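Tumor necrosis factor receptor superfamily member 11B (Mus musculus, PDB 4E4D) acts as a secreted decoy receptor that captures the cytokine RANKL and so restrains osteoclast formation and activation. Local coordinates at residues 62-73 against 76-87. Sequence-based numbering, arbitrary orientation.
Sequences CSPVCKELQSVK and CNRTHNRVCECE
Cys66 and Cys84 are joined by a disulfide whose SG atoms lie 2.0 Å apart; it sits near the middle of the contact and ties the loop at 66 to strand 83-86, while a second disulfide, Cys62 to Cys76, joins the loops at one end. Between them runs Arg82. From CB its chain starts extended, CG anti to the backbone N (chi1 176°); CD then passes 3.9 Å from Cys66 SG and close to Pro64 O. The bend at chi3 (-56°) swings the guanidinium toward the backbone of residues 62-64. There NH1 gives two weak hydrogen bonds, one to Pro64 O at 3.2 Å and a longer one to Cys62 O, which meets the group at its edge, in plane. A water that donates to Cys62 O is also weakly bonded to Arg82 NH2.

Beside it, the Asn81 amide reads the backbone of Ser63: ND2 donates an almost straight bond to Ser63 O at 2.9 Å, with that oxygen in the amide plane, while OD1 takes a weak bond from Ser63 N.

Farther along, strands 70-72 and 83-86 pair antiparallel. Ser71 and Glu85 form the hydrogen-bonded pair, with Ser71 N 2.7 Å from Glu85 O. On the face carrying Cys84 and Cys86, the Gln70 side chain lies over both: OE1 approaches Cys84 CB and also accepts from Lys67 N, steadying the turn from Lys67 to Gln70, while NE2 sits 3.6 Å from Cys86 SG. Cys86 in turn is bonded to Cys97, in the third repeat. Val65 N hydrogen-bonds to an acidic side chain, and Glu68 forms a salt bridge to a basic one, on the chain of another protein. Cys62-Cys76 and Cys66-Cys84 are the interlaced third-to-fifth and fourth-to-sixth cysteine pairs of a TNF-receptor cysteine-rich repeat, here the second, with its short antiparallel hairpin.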
ATOM      1  N   CYS B  62      -0.742  10.870 -23.434  1.00 61.15           N
ATOM      2  CA  CYS B  62       0.410  11.721 -23.167  1.00 61.63           C
ATOM      3  C   CYS B  62       0.526  11.985 -21.674  1.00 60.67           C
ATOM      4  O   CYS B  62      -0.357  12.589 -21.065  1.00 59.32           O
ATOM      5  CB  CYS B  62       0.295  13.039 -23.932  1.00 63.22           C
ATOM      6  SG  CYS B  62       0.455  12.848 -25.722  1.00 77.02           S
ATOM      7  N   SER B  63       1.625  11.519 -21.090  1.00 64.85           N
ATOM      8  CA  SER B  63       1.830  11.617 -19.655  1.00 61.81           C
ATOM      9  C   SER B  63       3.281  11.294 -19.324  1.00 61.25           C
ATOM     10  O   SER B  63       3.972  10.656 -20.116  1.00 64.37           O
ATOM     11  CB  SER B  63       0.895  10.647 -18.931  1.00 56.73           C
ATOM     12  OG  SER B  63       1.077   9.326 -19.405  1.00 59.15           O
ATOM     13  N   PRO B  64       3.748  11.732 -18.144  1.00 68.14           N
ATOM     14  CA  PRO B  64       2.973  12.485 -17.155  1.00 65.86           C
ATOM     15  C   PRO B  64       3.058  13.993 -17.355  1.00 57.66           C
ATOM     16  O   PRO B  64       3.668  14.465 -18.315  1.00 59.20           O
ATOM     17  CB  PRO B  64       3.652  12.103 -15.842  1.00 57.71           C
ATOM     18  CG  PRO B  64       5.085  11.932 -16.223  1.00 60.48           C
ATOM     19  CD  PRO B  64       5.090  11.393 -17.636  1.00 68.35           C
ATOM     20  N   VAL B  65       2.438  14.735 -16.443  1.00 56.84           N
ATOM     21  CA  VAL B  65       2.550  16.185 -16.416  1.00 57.82           C
ATOM     22  C   VAL B  65       3.953  16.569 -15.954  1.00 58.21           C
ATOM     23  O   VAL B  65       4.574  15.844 -15.175  1.00 57.51           O
ATOM     24  CB  VAL B  65       1.519  16.799 -15.450  1.00 56.73           C
ATOM     25  CG1 VAL B  65       1.735  18.301 -15.310  1.00 60.47           C
ATOM     26  CG2 VAL B  65       0.104  16.496 -15.919  1.00 56.53           C
ATOM     27  N   CYS B  66       4.449  17.704 -16.437  1.00 59.66           N
ATOM     28  CA  CYS B  66       5.770  18.189 -16.046  1.00 61.81           C
ATOM     29  C   CYS B  66       5.783  18.640 -14.587  1.00 59.44           C
ATOM     30  O   CYS B  66       4.865  19.321 -14.131  1.00 58.88           O
ATOM     31  CB  CYS B  66       6.207  19.343 -16.951  1.00 66.38           C
ATOM     32  SG  CYS B  66       6.570  18.859 -18.657  1.00 80.84           S
ATOM     33  N   LYS B  67       6.832  18.260 -13.864  1.00 59.39           N
ATOM     34  CA  LYS B  67       6.953  18.586 -12.446  1.00 58.52           C
ATOM     35  C   LYS B  67       7.233  20.076 -12.218  1.00 59.50           C
ATOM     36  O   LYS B  67       7.234  20.868 -13.159  1.00 60.82           O
ATOM     37  CB  LYS B  67       8.047  17.730 -11.797  1.00 69.97           C
ATOM     38  CG  LYS B  67       7.662  16.270 -11.591  1.00 67.65           C
ATOM     39  CD  LYS B  67       7.785  15.462 -12.871  1.00 69.07           C
ATOM     40  CE  LYS B  67       7.549  13.981 -12.618  1.00 67.24           C
ATOM     41  NZ  LYS B  67       6.142  13.692 -12.220  1.00 75.39           N
ATOM     42  N   GLU B  68       7.476  20.442 -10.961  1.00 61.58           N
ATOM     43  CA  GLU B  68       7.602  21.844 -10.561  1.00 59.77           C
ATOM     44  C   GLU B  68       8.751  22.569 -11.256  1.00 61.81           C
ATOM     45  O   GLU B  68       8.551  23.618 -11.872  1.00 64.60           O
ATOM     46  CB  GLU B  68       7.787  21.951  -9.045  1.00 58.96           C
ATOM     47  CG  GLU B  68       6.579  21.512  -8.228  1.00 57.24           C
ATOM     48  CD  GLU B  68       6.426  20.005  -8.164  1.00 59.48           C
ATOM     49  OE1 GLU B  68       7.450  19.306  -8.019  1.00 57.71           O
ATOM     50  OE2 GLU B  68       5.280  19.520  -8.264  1.00 66.77           O
ATOM     51  N   LEU B  69       9.956  22.020 -11.139  1.00 62.49           N
ATOM     52  CA  LEU B  69      11.138  22.665 -11.698  1.00 64.68           C
ATOM     53  C   LEU B  69      11.506  22.063 -13.048  1.00 65.85           C
ATOM     54  O   LEU B  69      12.684  21.888 -13.361  1.00 67.49           O
ATOM     55  CB  LEU B  69      12.318  22.541 -10.733  1.00 68.67           C
ATOM     56  CG  LEU B  69      12.058  23.010  -9.300  1.00 64.15           C
ATOM     57  CD1 LEU B  69      13.360  23.064  -8.519  1.00 66.57           C
ATOM     58  CD2 LEU B  69      11.363  24.364  -9.283  1.00 64.34           C
ATOM     59  N   GLN B  70      10.490  21.748 -13.845  1.00 68.50           N
ATOM     60  CA  GLN B  70      10.702  21.187 -15.172  1.00 66.30           C
ATOM     61  C   GLN B  70      10.127  22.092 -16.251  1.00 67.44           C
ATOM     62  O   GLN B  70       9.228  22.891 -15.996  1.00 66.87           O
ATOM     63  CB  GLN B  70      10.067  19.798 -15.278  1.00 64.77           C
ATOM     64  CG  GLN B  70      10.883  18.689 -14.640  1.00 64.46           C
ATOM     65  CD  GLN B  70      10.355  17.309 -14.982  1.00 63.43           C
ATOM     66  OE1 GLN B  70       9.149  17.113 -15.138  1.00 63.14           O
ATOM     67  NE2 GLN B  70      11.258  16.346 -15.109  1.00 64.24           N
ATOM     68  N   SER B  71      10.661  21.957 -17.460  1.00 69.26           N
ATOM     69  CA  SER B  71      10.143  22.668 -18.617  1.00 70.60           C
ATOM     70  C   SER B  71       9.714  21.656 -19.669  1.00 70.59           C
ATOM     71  O   SER B  71      10.148  20.504 -19.646  1.00 70.17           O
ATOM     72  CB  SER B  71      11.212  23.590 -19.199  1.00 73.33           C
ATOM     73  OG  SER B  71      12.276  22.840 -19.755  1.00 74.73           O
ATOM     74  N   VAL B  72       8.859  22.086 -20.588  1.00 71.22           N
ATOM     75  CA  VAL B  72       8.452  21.237 -21.699  1.00 71.57           C
ATOM     76  C   VAL B  72       9.435  21.395 -22.854  1.00 74.31           C
ATOM     77  O   VAL B  72       9.394  22.386 -23.581  1.00 76.17           O
ATOM     78  CB  VAL B  72       7.036  21.592 -22.193  1.00 71.23           C
ATOM     79  CG1 VAL B  72       6.652  20.723 -23.384  1.00 71.81           C
ATOM     80  CG2 VAL B  72       6.025  21.436 -21.068  1.00 68.80           C
ATOM     81  N   LYS B  73      10.325  20.421 -23.011  1.00 74.77           N
ATOM     82  CA  LYS B  73      11.273  20.434 -24.117  1.00 77.57           C
ATOM     83  C   LYS B  73      10.529  20.220 -25.429  1.00 78.45           C
ATOM     84  O   LYS B  73      10.637  21.019 -26.357  1.00 80.71           O
ATOM     85  CB  LYS B  73      12.335  19.346 -23.937  1.00 77.95           C
ATOM     86  CG  LYS B  73      13.349  19.285 -25.074  1.00 83.34           C
ATOM     87  CD  LYS B  73      14.281  18.089 -24.945  1.00 84.04           C
ATOM     88  CE  LYS B  73      15.182  18.208 -23.726  1.00 86.48           C
ATOM     89  NZ  LYS B  73      16.129  17.064 -23.620  1.00 91.74           N
ATOM     90  N   CYS B  76       3.433  17.654 -26.625  1.00 71.69           N
ATOM     91  CA  CYS B  76       2.793  16.411 -27.029  1.00 70.97           C
ATOM     92  C   CYS B  76       2.356  16.460 -28.490  1.00 73.04           C
ATOM     93  O   CYS B  76       1.756  17.437 -28.938  1.00 74.24           O
ATOM     94  CB  CYS B  76       1.585  16.128 -26.136  1.00 68.79           C
ATOM     95  SG  CYS B  76       0.653  14.660 -26.610  1.00 85.19           S
ATOM     96  N   ASN B  77       2.665  15.397 -29.225  1.00 73.62           N
ATOM     97  CA  ASN B  77       2.281  15.285 -30.627  1.00 75.64           C
ATOM     98  C   ASN B  77       1.660  13.916 -30.888  1.00 74.77           C
ATOM     99  O   ASN B  77       1.807  13.000 -30.081  1.00 72.92           O
ATOM    100  CB  ASN B  77       3.503  15.494 -31.524  1.00 78.14           C
ATOM    101  CG  ASN B  77       3.129  15.867 -32.942  1.00 80.73           C
ATOM    102  OD1 ASN B  77       2.070  15.487 -33.439  1.00 80.68           O
ATOM    103  ND2 ASN B  77       4.001  16.623 -33.604  1.00 83.19           N
ATOM    104  N   ARG B  78       0.963  13.776 -32.010  1.00 76.24           N
ATOM    105  CA  ARG B  78       0.347  12.499 -32.357  1.00 75.69           C
ATOM    106  C   ARG B  78       1.394  11.416 -32.613  1.00 76.04           C
ATOM    107  O   ARG B  78       1.076  10.228 -32.609  1.00 75.22           O
ATOM    108  CB  ARG B  78      -0.566  12.651 -33.578  1.00 77.57           C
ATOM    109  CG  ARG B  78      -1.814  13.479 -33.309  1.00 77.28           C
ATOM    110  CD  ARG B  78      -2.832  13.381 -34.440  1.00 79.05           C
ATOM    111  NE  ARG B  78      -2.296  13.845 -35.719  1.00 81.94           N
ATOM    112  CZ  ARG B  78      -1.829  13.054 -36.684  1.00 83.32           C
ATOM    113  NH1 ARG B  78      -1.826  11.733 -36.548  1.00 82.08           N
ATOM    114  NH2 ARG B  78      -1.364  13.591 -37.804  1.00 86.13           N
ATOM    115  N   THR B  79       2.642  11.827 -32.824  1.00 77.46           N
ATOM    116  CA  THR B  79       3.712  10.879 -33.123  1.00 78.31           C
ATOM    117  C   THR B  79       4.651  10.645 -31.937  1.00 76.92           C
ATOM    118  O   THR B  79       5.300   9.603 -31.857  1.00 76.97           O
ATOM    119  CB  THR B  79       4.547  11.343 -34.333  1.00 81.49           C
ATOM    120  OG1 THR B  79       5.090  12.644 -34.075  1.00 82.22           O
ATOM    121  CG2 THR B  79       3.688  11.393 -35.588  1.00 83.16           C
ATOM    122  N   HIS B  80       4.727  11.607 -31.021  1.00 75.87           N
ATOM    123  CA  HIS B  80       5.623  11.482 -29.873  1.00 74.73           C
ATOM    124  C   HIS B  80       4.997  11.988 -28.575  1.00 72.30           C
ATOM    125  O   HIS B  80       4.107  12.839 -28.586  1.00 72.00           O
ATOM    126  CB  HIS B  80       6.939  12.221 -30.133  1.00 76.86           C
ATOM    127  CG  HIS B  80       6.770  13.685 -30.399  1.00 82.33           C
ATOM    128  ND1 HIS B  80       6.944  14.240 -31.649  1.00 86.85           N
ATOM    129  CD2 HIS B  80       6.450  14.710 -29.574  1.00 82.72           C
ATOM    130  CE1 HIS B  80       6.735  15.543 -31.583  1.00 87.54           C
ATOM    131  NE2 HIS B  80       6.435  15.854 -30.334  1.00 89.62           N
ATOM    132  N   ASN B  81       5.481  11.455 -27.458  1.00 70.79           N
ATOM    133  CA  ASN B  81       4.995  11.839 -26.139  1.00 68.58           C
ATOM    134  C   ASN B  81       5.583  13.168 -25.687  1.00 69.07           C
ATOM    135  O   ASN B  81       6.577  13.640 -26.238  1.00 71.04           O
ATOM    136  CB  ASN B  81       5.361  10.762 -25.117  1.00 67.06           C
ATOM    137  CG  ASN B  81       4.741  11.011 -23.756  1.00 64.80           C
ATOM    138  OD1 ASN B  81       3.747  11.728 -23.632  1.00 64.13           O
ATOM    139  ND2 ASN B  81       5.326  10.414 -22.723  1.00 63.82           N
ATOM    140  N   ARG B  82       4.959  13.768 -24.680  1.00 67.42           N
ATOM    141  CA  ARG B  82       5.501  14.956 -24.039  1.00 67.64           C
ATOM    142  C   ARG B  82       6.881  14.639 -23.475  1.00 67.97           C
ATOM    143  O   ARG B  82       7.109  13.543 -22.962  1.00 67.03           O
ATOM    144  CB  ARG B  82       4.569  15.419 -22.917  1.00 65.68           C
ATOM    145  CG  ARG B  82       5.091  16.596 -22.118  1.00 65.77           C
ATOM    146  CD  ARG B  82       4.148  16.969 -20.983  1.00 63.94           C
ATOM    147  NE  ARG B  82       2.793  17.252 -21.457  1.00 63.91           N
ATOM    148  CZ  ARG B  82       1.766  16.404 -21.400  1.00 62.76           C
ATOM    149  NH1 ARG B  82       1.904  15.190 -20.879  1.00 61.43           N
ATOM    150  NH2 ARG B  82       0.583  16.776 -21.865  1.00 63.14           N
ATOM    151  N   VAL B  83       7.799  15.594 -23.578  1.00 69.55           N
ATOM    152  CA  VAL B  83       9.143  15.422 -23.037  1.00 70.22           C
ATOM    153  C   VAL B  83       9.473  16.550 -22.065  1.00 69.92           C
ATOM    154  O   VAL B  83       9.575  17.714 -22.459  1.00 71.24           O
ATOM    155  CB  VAL B  83      10.203  15.397 -24.152  1.00 73.05           C
ATOM    156  CG1 VAL B  83      11.599  15.264 -23.557  1.00 74.04           C
ATOM    157  CG2 VAL B  83       9.924  14.263 -25.123  1.00 73.53           C
ATOM    158  N   CYS B  84       9.641  16.197 -20.796  1.00 68.96           N
ATOM    159  CA  CYS B  84       9.936  17.179 -19.759  1.00 69.35           C
ATOM    160  C   CYS B  84      11.406  17.125 -19.356  1.00 69.28           C
ATOM    161  O   CYS B  84      12.012  16.056 -19.326  1.00 69.57           O
ATOM    162  CB  CYS B  84       9.049  16.936 -18.537  1.00 65.38           C
ATOM    163  SG  CYS B  84       7.276  16.969 -18.899  1.00 68.58           S
ATOM    164  N   GLU B  85      11.971  18.290 -19.050  1.00 70.31           N
ATOM    165  CA  GLU B  85      13.374  18.394 -18.663  1.00 71.90           C
ATOM    166  C   GLU B  85      13.512  19.288 -17.435  1.00 71.19           C
ATOM    167  O   GLU B  85      12.809  20.288 -17.307  1.00 70.64           O
ATOM    168  CB  GLU B  85      14.197  18.964 -19.819  1.00 74.88           C
ATOM    169  CG  GLU B  85      15.691  19.035 -19.546  1.00 78.92           C
ATOM    170  CD  GLU B  85      16.457  19.701 -20.676  1.00 84.36           C
ATOM    171  OE1 GLU B  85      15.814  20.149 -21.648  1.00 81.04           O
ATOM    172  OE2 GLU B  85      17.702  19.778 -20.592  1.00 90.81           O
ATOM    173  N   CYS B  86      14.424  18.928 -16.537  1.00 71.40           N
ATOM    174  CA  CYS B  86      14.634  19.694 -15.312  1.00 70.85           C
ATOM    175  C   CYS B  86      15.469  20.943 -15.565  1.00 73.14           C
ATOM    176  O   CYS B  86      16.195  21.032 -16.554  1.00 75.47           O
ATOM    177  CB  CYS B  86      15.315  18.829 -14.249  1.00 70.57           C
ATOM    178  SG  CYS B  86      14.226  17.620 -13.456  1.00 88.47           S
ATOM    179  N   GLU B  87      15.359  21.906 -14.655  1.00 74.66           N
ATOM    180  CA  GLU B  87      16.118  23.146 -14.747  1.00 74.76           C
ATOM    181  C   GLU B  87      17.612  22.875 -14.784  1.00 77.16           C
ATOM    182  O   GLU B  87      18.054  21.738 -14.617  1.00 77.80           O
ATOM    183  CB  GLU B  87      15.810  24.052 -13.553  1.00 73.70           C
ATOM    184  CG  GLU B  87      14.418  24.645 -13.560  1.00 72.07           C
ATOM    185  CD  GLU B  87      14.126  25.444 -12.304  1.00 74.69           C
ATOM    186  OE1 GLU B  87      15.020  25.531 -11.434  1.00 71.66           O
ATOM    187  OE2 GLU B  87      13.002  25.980 -12.186  1.00 76.85           O
TER
HETATM  188  O   HOH W   1      -2.073  14.788 -21.861  1.00 54.02           O
HETATM  189  O   HOH W   2      -0.334  14.041 -18.996  1.00 57.55           O